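Local structure of GH59 galactosidase (Clostridium cellulolyticum, 2V4V) at residues I18-E21 with G27-V30; I66-D71 with A95-S100. The protein probably hydrolyses plant polysaccharides as a family 59 glycoside hydrolase, and this chain is its family 6 carbohydrate-binding module, seen here with xylose and sodium. All coordinates share one frame; numbering follows the deposited sequence.

Contact 1: residues I18-E21 with G27-V30; sequences IQTE and GEDV. With NA (sodium ion), chain C; XYP (beta-D-xylopyranose), chain B.
Glu21 OE2 is pressed from two directions: Asp29 OD2 lies 2.6 Å from it, and hydroxyl O3 of xylose stands equally near. So short a separation of the carboxyl oxygens is consistent with a proton carried on one of the two acids. Their planes are turned 66° apart, while Glu21 OE1 accepts a hydrogen bond from xylose O2 at 3.1 Å. Glu21 CG lies between the backbone N and the carbonyl carbon (chi1 59°), and the extended chain beyond it carries the carboxylate to Asp29 and the sugar. Gln90 donates its side-chain amide to Asp29 OD1, consistent with Asp29 being a second-shell residue that positions Glu21. Beneath runs an antiparallel hydrogen-bonded pair, Glu21 N to Asp29 O at 3.0 Å and Asp29 N to Glu21 O at 2.9 Å. On the face carrying Thr20 and Val30, Val30 CG1 is met at 3.7 Å by CG1 of Ile18, just before the strand, and a water links Thr20 OG1 to Glu28 OE2. Glu28 O meets the sodium ion at 2.4 Å; Glu8, Glu10 and Asn123 complete its protein ligands. Val30 pairs through its backbone with Leu122, and Glu21 and Asp29 both touch Asn121, which sets this hairpin against strand 121-128.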
loop_
_atom_site.group_PDB
_atom_site.type_symbol
_atom_site.label_atom_id
_atom_site.label_comp_id
_atom_site.label_asym_id
_atom_site.label_seq_id
_atom_site.Cartn_x
_atom_site.Cartn_y
_atom_site.Cartn_z
ATOM N N ILE A 18 -9.602 2.453 7.873
ATOM C CA ILE A 18 -8.371 3.172 8.237
ATOM C C ILE A 18 -8.632 4.643 8.612
ATOM O O ILE A 18 -9.778 5.157 8.446
ATOM C CB ILE A 18 -7.235 2.965 7.149
ATOM C CG1 ILE A 18 -7.616 3.540 5.781
ATOM C CG2 ILE A 18 -6.995 1.439 6.957
ATOM C CD1 ILE A 18 -7.672 5.097 5.685
ATOM N N GLN A 19 -7.581 5.324 9.079
ATOM C CA GLN A 19 -7.679 6.767 9.327
ATOM C C GLN A 19 -6.368 7.413 8.945
ATOM O O GLN A 19 -5.316 6.783 9.155
ATOM C CB GLN A 19 -7.961 7.065 10.794
ATOM C CG GLN A 19 -9.123 6.291 11.345
ATOM C CD GLN A 19 -9.226 6.413 12.853
ATOM O OE1 GLN A 19 -8.965 7.513 13.414
ATOM N NE2 GLN A 19 -9.596 5.298 13.529
ATOM N N THR A 20 -6.444 8.609 8.344
ATOM C CA THR A 20 -5.238 9.350 8.021
ATOM C C THR A 20 -4.801 10.166 9.234
ATOM O O THR A 20 -5.636 10.636 10.037
ATOM C CB THR A 20 -5.477 10.338 6.855
ATOM O OG1 THR A 20 -6.655 11.113 7.115
ATOM C CG2 THR A 20 -5.657 9.514 5.561
ATOM N N GLU A 21 -3.488 10.371 9.330
ATOM C CA GLU A 21 -2.880 11.077 10.464
ATOM C C GLU A 21 -1.596 11.760 10.041
ATOM O O GLU A 21 -1.061 11.493 8.936
ATOM C CB GLU A 21 -2.623 10.143 11.635
ATOM C CG GLU A 21 -1.695 8.998 11.217
ATOM C CD GLU A 21 -1.332 8.041 12.345
ATOM O OE1 GLU A 21 -1.662 8.298 13.547
ATOM O OE2 GLU A 21 -0.669 7.039 11.998
ATOM N N GLY A 27 3.628 15.470 5.536
ATOM C CA GLY A 27 2.371 15.020 4.962
ATOM C C GLY A 27 1.670 14.062 5.937
ATOM O O GLY A 27 1.742 14.252 7.157
ATOM N N GLU A 28 1.009 13.050 5.379
ATOM C CA GLU A 28 0.117 12.155 6.139
ATOM C C GLU A 28 0.479 10.711 5.916
ATOM O O GLU A 28 1.071 10.372 4.877
ATOM C CB GLU A 28 -1.307 12.314 5.692
ATOM C CG GLU A 28 -1.730 13.785 5.568
ATOM C CD GLU A 28 -3.198 13.917 5.281
ATOM O OE1 GLU A 28 -3.476 14.653 4.285
ATOM O OE2 GLU A 28 -4.030 13.306 6.025
ATOM N N ASP A 29 0.123 9.870 6.889
ATOM C CA ASP A 29 0.130 8.426 6.644
ATOM C C ASP A 29 -1.269 7.845 6.846
ATOM O O ASP A 29 -2.085 8.392 7.616
ATOM C CB ASP A 29 1.159 7.681 7.531
ATOM C CG ASP A 29 0.852 7.825 9.016
ATOM O OD1 ASP A 29 1.385 8.800 9.631
ATOM O OD2 ASP A 29 0.058 6.955 9.543
ATOM N N VAL A 30 -1.505 6.720 6.164
ATOM C CA VAL A 30 -2.658 5.907 6.452
ATOM C C VAL A 30 -2.243 5.026 7.612
ATOM O O VAL A 30 -1.276 4.232 7.517
ATOM C CB VAL A 30 -3.044 5.057 5.228
ATOM C CG1 VAL A 30 -3.897 3.911 5.617
ATOM C CG2 VAL A 30 -3.764 5.951 4.217
HETATM NA NA NA C . 1.694 10.358 2.602
HETATM O O1 XYP B . -1.902 4.941 18.262
HETATM C C1 XYP B . -2.058 4.564 16.902
HETATM C C2 XYP B . -1.003 5.342 16.130
HETATM C C3 XYP B . -1.062 4.971 14.659
HETATM C C4 XYP B . -1.060 3.453 14.493
HETATM C C5 XYP B . -2.103 2.808 15.417
HETATM O O2 XYP B . -1.232 6.745 16.180
HETATM O O3 XYP B . 0.025 5.545 13.951
HETATM O O4 XYP B . -1.365 3.082 13.169
HETATM O O5 XYP B . -1.867 3.209 16.749
HETATM O O HOH W 1 -6.509 13.129 5.257
HETATM O O HOH W 2 1.640 12.829 2.440
#

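Contact 2: residues I66-D71 with A95-S100; sequences IEIRLD and AKCTVS
With its CG1 branch anti to the carbonyl carbon (chi1 -58°) and the chain then extended to CD1 (chi2 154°), Ile68 reaches across to Cys97, whose SG sits between its own backbone N and carbonyl carbon (chi1 65°). A single methyl makes the junction: Ile68 CD1 lies 4.0 Å from Cys97 SG and 4.2 Å from Val99 CG2. The Ile68 and Val99 side chains approach at about a right angle, so that one branch of the valine meets the end of the isoleucine. The backbones stay well apart, 8.5 Å between the CA atoms of Ile68 and Val99, and no hydrogen bond spans the contact; apolar packing carries it, as expected between the two sheets of a beta-sandwich.

Ile68 points inward, whereas its neighbours Glu67 and Arg69 turn to the other side of the strand and pair there. Arg69 grips one oxygen side-on, NE at 3.0 Å and NH2 at 2.9 Å from Glu67 OE1, which lies in the guanidinium plane while both nitrogens come from one face of the carboxylate. Lys113 forms a further salt bridge to that oxygen.

Phe53 of strand 52-59 touches Ile68, Cys97 and Val99 alike. Strand 64-70 runs between strands 105-113 and 77-83 of one sheet, and strand 91-98 forms an edge of the facing sheet.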
loop_
_atom_site.group_PDB
_atom_site.type_symbol
_atom_site.label_atom_id
_atom_site.label_comp_id
_atom_site.label_asym_id
_atom_site.label_seq_id
_atom_site.Cartn_x
_atom_site.Cartn_y
_atom_site.Cartn_z
ATOM N N ILE A 66 0.951 -6.253 2.386
ATOM C CA ILE A 66 0.074 -5.427 1.544
ATOM C C ILE A 66 -0.227 -6.260 0.320
ATOM O O ILE A 66 0.651 -6.506 -0.488
ATOM C CB ILE A 66 0.744 -4.110 1.087
ATOM C CG1 ILE A 66 1.251 -3.293 2.294
ATOM C CG2 ILE A 66 -0.223 -3.314 0.190
ATOM C CD1 ILE A 66 2.050 -2.055 1.915
ATOM N N GLU A 67 -1.446 -6.761 0.233
ATOM C CA GLU A 67 -1.867 -7.484 -0.955
ATOM C C GLU A 67 -2.284 -6.473 -1.993
ATOM O O GLU A 67 -3.099 -5.576 -1.711
ATOM C CB GLU A 67 -3.027 -8.430 -0.636
ATOM C CG GLU A 67 -2.550 -9.664 0.146
ATOM C CD GLU A 67 -3.664 -10.689 0.429
ATOM O OE1 GLU A 67 -4.831 -10.373 0.205
ATOM O OE2 GLU A 67 -3.323 -11.799 0.903
ATOM N N ILE A 68 -1.739 -6.606 -3.197
ATOM C CA ILE A 68 -2.045 -5.632 -4.231
ATOM C C ILE A 68 -3.032 -6.313 -5.189
ATOM O O ILE A 68 -2.628 -7.219 -5.925
ATOM C CB ILE A 68 -0.791 -5.257 -5.042
ATOM C CG1 ILE A 68 0.301 -4.697 -4.124
ATOM C CG2 ILE A 68 -1.110 -4.209 -6.106
ATOM C CD1 ILE A 68 1.710 -4.888 -4.681
ATOM N N ARG A 69 -4.297 -5.840 -5.176
ATOM C CA ARG A 69 -5.353 -6.503 -5.913
ATOM C C ARG A 69 -5.984 -5.521 -6.914
ATOM O O ARG A 69 -5.994 -4.313 -6.688
ATOM C CB ARG A 69 -6.430 -7.011 -4.947
ATOM C CG ARG A 69 -5.927 -8.239 -4.144
ATOM C CD ARG A 69 -6.953 -8.751 -3.133
ATOM N NE ARG A 69 -6.395 -9.849 -2.360
ATOM C CZ ARG A 69 -6.309 -11.115 -2.784
ATOM N NH1 ARG A 69 -6.766 -11.484 -4.002
ATOM N NH2 ARG A 69 -5.767 -12.046 -1.971
ATOM N N LEU A 70 -6.444 -6.047 -8.061
ATOM C CA LEU A 70 -6.986 -5.163 -9.078
ATOM C C LEU A 70 -8.496 -5.219 -9.116
ATOM O O LEU A 70 -9.107 -6.285 -9.167
ATOM C CB LEU A 70 -6.431 -5.548 -10.455
ATOM C CG LEU A 70 -4.925 -5.405 -10.632
ATOM C CD1 LEU A 70 -4.499 -5.843 -12.065
ATOM C CD2 LEU A 70 -4.431 -4.002 -10.296
ATOM N N ASP A 71 -9.073 -4.026 -9.143
ATOM C CA ASP A 71 -10.472 -3.790 -9.463
ATOM C C ASP A 71 -11.539 -4.169 -8.423
ATOM O O ASP A 71 -12.632 -3.754 -8.517
ATOM C CB ASP A 71 -10.782 -4.264 -10.889
ATOM C CG ASP A 71 -9.909 -3.544 -11.941
ATOM O OD1 ASP A 71 -9.788 -2.337 -11.858
ATOM O OD2 ASP A 71 -9.438 -4.262 -12.802
ATOM N N ALA A 95 9.448 -0.935 1.918
ATOM C CA ALA A 95 9.073 -2.345 1.745
ATOM C C ALA A 95 8.933 -2.541 0.248
ATOM O O ALA A 95 8.459 -1.616 -0.469
ATOM C CB ALA A 95 7.757 -2.650 2.488
ATOM N N LYS A 96 9.328 -3.707 -0.267
ATOM C CA LYS A 96 9.372 -3.855 -1.723
ATOM C C LYS A 96 8.978 -5.294 -2.102
ATOM O O LYS A 96 9.281 -6.236 -1.361
ATOM C CB LYS A 96 10.813 -3.593 -2.206
ATOM C CG LYS A 96 11.189 -2.098 -2.012
ATOM C CD LYS A 96 12.666 -1.808 -2.219
ATOM C CE LYS A 96 13.492 -2.141 -0.964
ATOM N NZ LYS A 96 14.889 -1.600 -1.139
ATOM N N CYS A 97 8.383 -5.431 -3.288
ATOM C CA CYS A 97 8.074 -6.756 -3.817
ATOM C C CYS A 97 7.999 -6.730 -5.346
ATOM O O CYS A 97 7.928 -5.642 -5.986
ATOM C CB CYS A 97 6.775 -7.329 -3.249
ATOM S SG CYS A 97 5.304 -6.346 -3.757
ATOM N N THR A 98 8.052 -7.926 -5.926
ATOM C CA THR A 98 7.798 -8.017 -7.342
ATOM C C THR A 98 6.297 -8.007 -7.624
ATOM O O THR A 98 5.459 -8.307 -6.758
ATOM C CB THR A 98 8.407 -9.304 -7.926
ATOM O OG1 THR A 98 7.878 -10.441 -7.242
ATOM C CG2 THR A 98 9.937 -9.274 -7.812
ATOM N N VAL A 99 5.955 -7.713 -8.874
ATOM C CA VAL A 99 4.549 -7.616 -9.279
ATOM C C VAL A 99 4.431 -8.353 -10.600
ATOM O O VAL A 99 5.327 -8.251 -11.452
ATOM C CB VAL A 99 4.178 -6.130 -9.427
ATOM C CG1 VAL A 99 2.821 -5.895 -10.107
ATOM C CG2 VAL A 99 4.167 -5.543 -7.992
ATOM N N SER A 100 3.365 -9.139 -10.708
ATOM C CA SER A 100 3.036 -9.872 -11.956
ATOM C C SER A 100 2.749 -8.898 -13.085
ATOM O O SER A 100 2.286 -7.790 -12.860
ATOM C CB SER A 100 1.773 -10.694 -11.734
ATOM O OG SER A 100 2.015 -11.714 -10.745
#

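Following the chain from its N terminus, contact 1 comes first and closes a short connection, residues 22-26, making a beta hairpin beside the sandwich. Contact 2 opens well after that hairpin is complete and closes a longer excursion, residues 72-94, which includes strand 77-83 and the start of strand 91-98, in the opposite sheet. The two are therefore in series, neither enclosing nor crossing the other. The centres of contact 1 and contact 2 lie about 20 Å apart, on opposite sides of the chain's centre. The excursion closed by contact 2 nevertheless reaches back to contact 1: it carries Trp89 of the xylose pocket and Gln90, the partner of Asp29. One contact shapes the ligand-binding end; the other joins the two sheets.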